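Local coordinates for protein nucleoside kinase (Methanococcus jannaschii, PDB 2C4E) that phosphorylates a wide range of nucleosides, most actively inosine, guanosine and cytidine, to their monophosphates, with ATP as the best phosphate donor, at residues 180-185 / 208-213; 143-148 / 173-178. All coordinates share one frame; numbering follows the deposited sequence.

Interaction 1 of 2, residues 180-185 / 208-213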
# COMPACT_ATOMS: atom_id res chain seq x y z
N THR A 180 -28.79 -8.45 19.29
CA THR A 180 -27.75 -7.67 19.95
C THR A 180 -28.21 -7.24 21.34
O THR A 180 -29.34 -6.80 21.50
CB THR A 180 -27.42 -6.41 19.13
OG1 THR A 180 -26.81 -6.79 17.89
CG2 THR A 180 -26.32 -5.61 19.82
N ASN A 181 -27.34 -7.38 22.33
CA ASN A 181 -27.56 -6.83 23.67
C ASN A 181 -26.99 -5.42 23.83
O ASN A 181 -27.70 -4.54 24.29
CB ASN A 181 -27.01 -7.76 24.76
CG ASN A 181 -27.71 -9.08 24.78
OD1 ASN A 181 -28.83 -9.24 25.36
ND2 ASN A 181 -27.11 -10.05 24.12
N PHE A 182 -25.73 -5.21 23.45
CA PHE A 182 -25.11 -3.88 23.50
C PHE A 182 -24.83 -3.46 22.07
O PHE A 182 -24.07 -4.13 21.37
CB PHE A 182 -23.75 -3.87 24.21
CG PHE A 182 -23.73 -4.51 25.57
CD1 PHE A 182 -23.36 -5.84 25.71
CD2 PHE A 182 -24.01 -3.78 26.71
CE1 PHE A 182 -23.31 -6.43 26.97
CE2 PHE A 182 -23.95 -4.37 27.98
CZ PHE A 182 -23.60 -5.68 28.10
N LEU A 183 -25.44 -2.37 21.64
CA LEU A 183 -25.26 -1.82 20.32
C LEU A 183 -24.50 -0.51 20.43
O LEU A 183 -24.96 0.44 21.07
CB LEU A 183 -26.61 -1.60 19.66
CG LEU A 183 -26.64 -0.96 18.27
CD1 LEU A 183 -25.91 -1.89 17.29
CD2 LEU A 183 -28.08 -0.75 17.88
N PHE A 184 -23.32 -0.48 19.82
CA PHE A 184 -22.49 0.70 19.77
C PHE A 184 -22.53 1.29 18.36
O PHE A 184 -22.40 0.57 17.38
CB PHE A 184 -21.03 0.34 20.06
CG PHE A 184 -20.75 -0.15 21.46
CD1 PHE A 184 -20.82 -1.52 21.77
CD2 PHE A 184 -20.34 0.72 22.45
CE1 PHE A 184 -20.53 -1.98 23.05
CE2 PHE A 184 -20.05 0.26 23.72
CZ PHE A 184 -20.14 -1.08 24.02
N MET A 185 -22.68 2.61 18.27
CA MET A 185 -22.54 3.31 17.00
C MET A 185 -22.01 4.70 17.26
O MET A 185 -22.37 5.34 18.24
CB MET A 185 -23.88 3.40 16.26
CG MET A 185 -24.31 2.12 15.56
SD MET A 185 -25.79 2.42 14.53
CE MET A 185 -27.03 2.25 15.75
N VAL A 208 -32.69 -4.03 21.95
CA VAL A 208 -31.39 -4.15 22.62
C VAL A 208 -31.51 -3.75 24.09
O VAL A 208 -32.50 -3.15 24.52
CB VAL A 208 -30.29 -3.32 21.92
CG1 VAL A 208 -30.27 -3.58 20.44
CG2 VAL A 208 -30.45 -1.81 22.19
N ASP A 209 -30.52 -4.14 24.88
CA ASP A 209 -30.49 -3.74 26.28
C ASP A 209 -29.85 -2.38 26.50
O ASP A 209 -30.24 -1.67 27.43
CB ASP A 209 -29.72 -4.77 27.11
CG ASP A 209 -30.35 -6.12 27.10
OD1 ASP A 209 -31.59 -6.24 27.28
OD2 ASP A 209 -29.66 -7.15 27.00
N ALA A 210 -28.87 -2.04 25.68
CA ALA A 210 -28.18 -0.76 25.77
C ALA A 210 -27.74 -0.33 24.40
O ALA A 210 -27.17 -1.12 23.63
CB ALA A 210 -26.98 -0.84 26.69
N LEU A 211 -28.04 0.93 24.09
CA LEU A 211 -27.60 1.57 22.88
C LEU A 211 -26.60 2.63 23.32
O LEU A 211 -26.93 3.49 24.13
CB LEU A 211 -28.79 2.26 22.20
CG LEU A 211 -28.46 3.33 21.16
CD1 LEU A 211 -27.73 2.70 19.99
CD2 LEU A 211 -29.74 4.03 20.71
N ILE A 212 -25.39 2.56 22.80
CA ILE A 212 -24.32 3.45 23.18
C ILE A 212 -23.91 4.23 21.94
O ILE A 212 -23.42 3.67 20.95
CB ILE A 212 -23.12 2.68 23.73
CG1 ILE A 212 -23.54 1.79 24.92
CG2 ILE A 212 -22.02 3.68 24.12
CD1 ILE A 212 -23.84 0.34 24.55
N VAL A 213 -24.18 5.52 21.97
CA VAL A 213 -23.84 6.40 20.88
C VAL A 213 -22.62 7.22 21.28
O VAL A 213 -22.67 8.00 22.24
CB VAL A 213 -25.01 7.33 20.49
CG1 VAL A 213 -24.61 8.27 19.37
CG2 VAL A 213 -26.25 6.51 20.12
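Phe182-Met185 and Ala210-Val213 are neighbouring parallel strands in the interior of the large central sheet, joined by a ladder of backbone bonds and by side chains on both faces. The short strand axes run 4.8 Å apart and 15° from parallel. Asn181 O starts the ladder and takes two donors: Ala210 N bonds to it at 3.1 Å, and Asp209 N reaches one of its in-plane lone pairs at 2.9 Å. From there the bonds alternate across the gap, from Leu183 N to Ala210 O, from Ile212 N to Leu183 O and from Met185 N to Ile212 O. Helices 187-197 and 201-205 lie in the connection between the strands, which makes this a beta-alpha-beta crossover of the ribokinase fold.

On one face the side chains of Phe184 and Ile212 leave the strands in the same direction, one alongside the other. The Ile212 CD1 methyl sits over one face of the Phe184 ring in a CH-pi contact, 4.0 Å from the ring centroid, while Ile212 CB approaches ring atom Phe184 CD2 at 3.6 Å. Ile212 chi2 is 97°, well off a staggered value; this somewhat strained torsion sets CD1 above the ring. Beyond the pair lies helix 245-258, where Phe253 meets the Phe184 ring edge-to-face and Arg250, the inferred transition-state stabiliser, also touches Phe184.

The opposite face carries Leu183, Met185, Leu211 and Val213, three of which meet Phe190 of helix 187-197. Leu183 and Leu211 both hold CG anti to the backbone N and run alongside each other, Leu183 CD2 lying 4.1 Å from Leu211 CD1. Before the strands begin, Val208 CG1 packs against Thr180 O at 3.5 Å. One residue beyond Val213, Thr214 belongs to the ATP site.

Interaction 2 of 2, residues 143-148 / 173-178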
# COMPACT_ATOMS: atom_id res chain seq x y z
N PHE A 143 -21.03 -13.50 8.14
CA PHE A 143 -20.46 -14.31 9.22
C PHE A 143 -20.81 -13.66 10.56
O PHE A 143 -21.15 -14.34 11.52
CB PHE A 143 -18.94 -14.44 9.03
CG PHE A 143 -18.27 -15.29 10.07
CD1 PHE A 143 -18.19 -16.66 9.91
CD2 PHE A 143 -17.70 -14.72 11.20
CE1 PHE A 143 -17.56 -17.46 10.86
CE2 PHE A 143 -17.06 -15.52 12.15
CZ PHE A 143 -16.99 -16.89 11.97
N ASN A 144 -20.78 -12.33 10.60
CA ASN A 144 -21.08 -11.59 11.83
C ASN A 144 -22.52 -11.83 12.27
O ASN A 144 -22.78 -12.07 13.45
CB ASN A 144 -20.80 -10.10 11.66
CG ASN A 144 -19.31 -9.77 11.67
OD1 ASN A 144 -18.87 -8.65 11.32
ND2 ASN A 144 -18.52 -10.73 12.06
N LEU A 145 -23.45 -11.83 11.31
CA LEU A 145 -24.84 -12.16 11.65
C LEU A 145 -24.94 -13.60 12.16
O LEU A 145 -25.66 -13.87 13.13
CB LEU A 145 -25.76 -11.95 10.45
CG LEU A 145 -27.24 -12.29 10.64
CD1 LEU A 145 -27.86 -11.52 11.81
CD2 LEU A 145 -28.01 -12.03 9.37
N LYS A 146 -24.24 -14.54 11.53
CA LYS A 146 -24.25 -15.91 12.04
C LYS A 146 -23.79 -15.94 13.49
O LYS A 146 -24.37 -16.64 14.30
CB LYS A 146 -23.35 -16.85 11.24
CG LYS A 146 -23.80 -17.13 9.83
CD LYS A 146 -22.78 -18.02 9.14
CE LYS A 146 -23.27 -18.54 7.81
NZ LYS A 146 -22.16 -19.12 6.99
N CYS A 147 -22.75 -15.16 13.81
CA CYS A 147 -22.22 -15.11 15.17
C CYS A 147 -23.27 -14.58 16.14
O CYS A 147 -23.47 -15.18 17.21
CB CYS A 147 -20.96 -14.25 15.25
SG CYS A 147 -19.53 -15.01 14.46
N ALA A 148 -23.93 -13.49 15.76
CA ALA A 148 -24.95 -12.86 16.60
C ALA A 148 -26.09 -13.83 16.84
O ALA A 148 -26.54 -13.99 17.96
CB ALA A 148 -25.48 -11.60 15.97
N LEU A 173 -29.85 -5.36 8.86
CA LEU A 173 -29.51 -4.56 10.04
C LEU A 173 -30.50 -4.79 11.16
O LEU A 173 -30.12 -4.89 12.32
CB LEU A 173 -29.45 -3.07 9.68
CG LEU A 173 -28.90 -2.15 10.77
CD1 LEU A 173 -27.49 -2.59 11.19
CD2 LEU A 173 -28.91 -0.69 10.29
N LEU A 174 -31.78 -4.88 10.80
CA LEU A 174 -32.82 -5.14 11.78
C LEU A 174 -32.55 -6.50 12.40
O LEU A 174 -32.59 -6.65 13.61
CB LEU A 174 -34.20 -5.09 11.13
CG LEU A 174 -35.40 -5.30 12.04
CD1 LEU A 174 -35.45 -4.24 13.13
CD2 LEU A 174 -36.69 -5.27 11.19
N GLU A 175 -32.20 -7.47 11.57
CA GLU A 175 -31.96 -8.84 12.07
C GLU A 175 -30.79 -8.93 13.05
O GLU A 175 -30.92 -9.56 14.08
CB GLU A 175 -31.75 -9.82 10.90
CG GLU A 175 -31.69 -11.27 11.33
CD GLU A 175 -33.02 -11.84 11.81
OE1 GLU A 175 -34.06 -11.13 11.80
OE2 GLU A 175 -33.03 -13.03 12.18
N ILE A 176 -29.65 -8.31 12.75
CA ILE A 176 -28.54 -8.40 13.68
C ILE A 176 -28.82 -7.62 14.97
O ILE A 176 -28.44 -8.06 16.05
CB ILE A 176 -27.21 -7.99 13.00
CG1 ILE A 176 -26.02 -8.45 13.83
CG2 ILE A 176 -27.14 -6.47 12.74
CD1 ILE A 176 -24.74 -8.56 13.04
N ILE A 177 -29.49 -6.49 14.86
CA ILE A 177 -29.86 -5.70 16.03
C ILE A 177 -30.82 -6.47 16.93
O ILE A 177 -30.78 -6.32 18.15
CB ILE A 177 -30.44 -4.32 15.62
CG1 ILE A 177 -29.32 -3.44 15.11
CG2 ILE A 177 -31.19 -3.65 16.78
CD1 ILE A 177 -29.81 -2.07 14.58
N GLU A 178 -31.66 -7.32 16.34
CA GLU A 178 -32.63 -8.07 17.10
C GLU A 178 -31.89 -9.17 17.88
O GLU A 178 -32.44 -9.74 18.81
CB GLU A 178 -33.79 -8.58 16.22
CG GLU A 178 -34.66 -7.38 15.83
CD GLU A 178 -35.97 -7.70 15.15
OE1 GLU A 178 -36.01 -8.67 14.37
OE2 GLU A 178 -36.94 -6.94 15.40
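Ile176 CD1 lies over one face of the flat peptide group joining Asn144 to Leu145, 4.0 Å from Asn144 C. The same methyl is 3.9 Å from Leu145 N, so a side-chain tip of one helix rests directly on the backbone of the other. Leu145 reaches back past Ile176 in the opposite direction, and chi1 178° sets its CG anti to the backbone N. From there Leu145 CD1 lies 3.7 Å from Ile176 CA. That methyl also meets the aliphatic part of Glu175, at CG, whose carboxylate forms a salt bridge with Lys149. Ala148 CB completes the patch, 3.8 Å from Ile176 CG1. An alanine in place of Ile176 would probably open a gap beside Ala148 and leave the 144-145 peptide without its methyl cover. The short helix axes are 9.3 Å apart at 33°, and the contact is small and essentially apolar. Behind it, Asn144 and Ala148 also touch Ile136 of strand 131-136. Two successive helices, 141-151 and 170-178, that flank strand 156-159 in the chain and pack against each other are characteristic of consecutive beta-alpha-beta units in the alpha/beta core of the ribokinase fold.

How the interactions relate
From the N terminus, helix 141-151 comes first; the chain then passes through strand 156-159 into helix 170-178, where interaction 2 closes that loop. A short turn leads into strand 182-186, and after helices 187-197 and 201-205 the chain returns as strand 210-214, closing interaction 1. The two loops are therefore in series, neither nested nor crossed. Helix 170-178 and strand 182-186 link them directly, and Thr180 OG1 hydrogen-bonds to Ile176 O across the turn. The contacts also touch: Val208 CG1 lies 3.6 Å from Ile177 O, and Leu183 CD2 lies 4.0 Å from Ile177 CD1. Interaction 2 joins two helices, interaction 1 two strands of the central sheet, and the Ile177 contacts bring helix and sheet together.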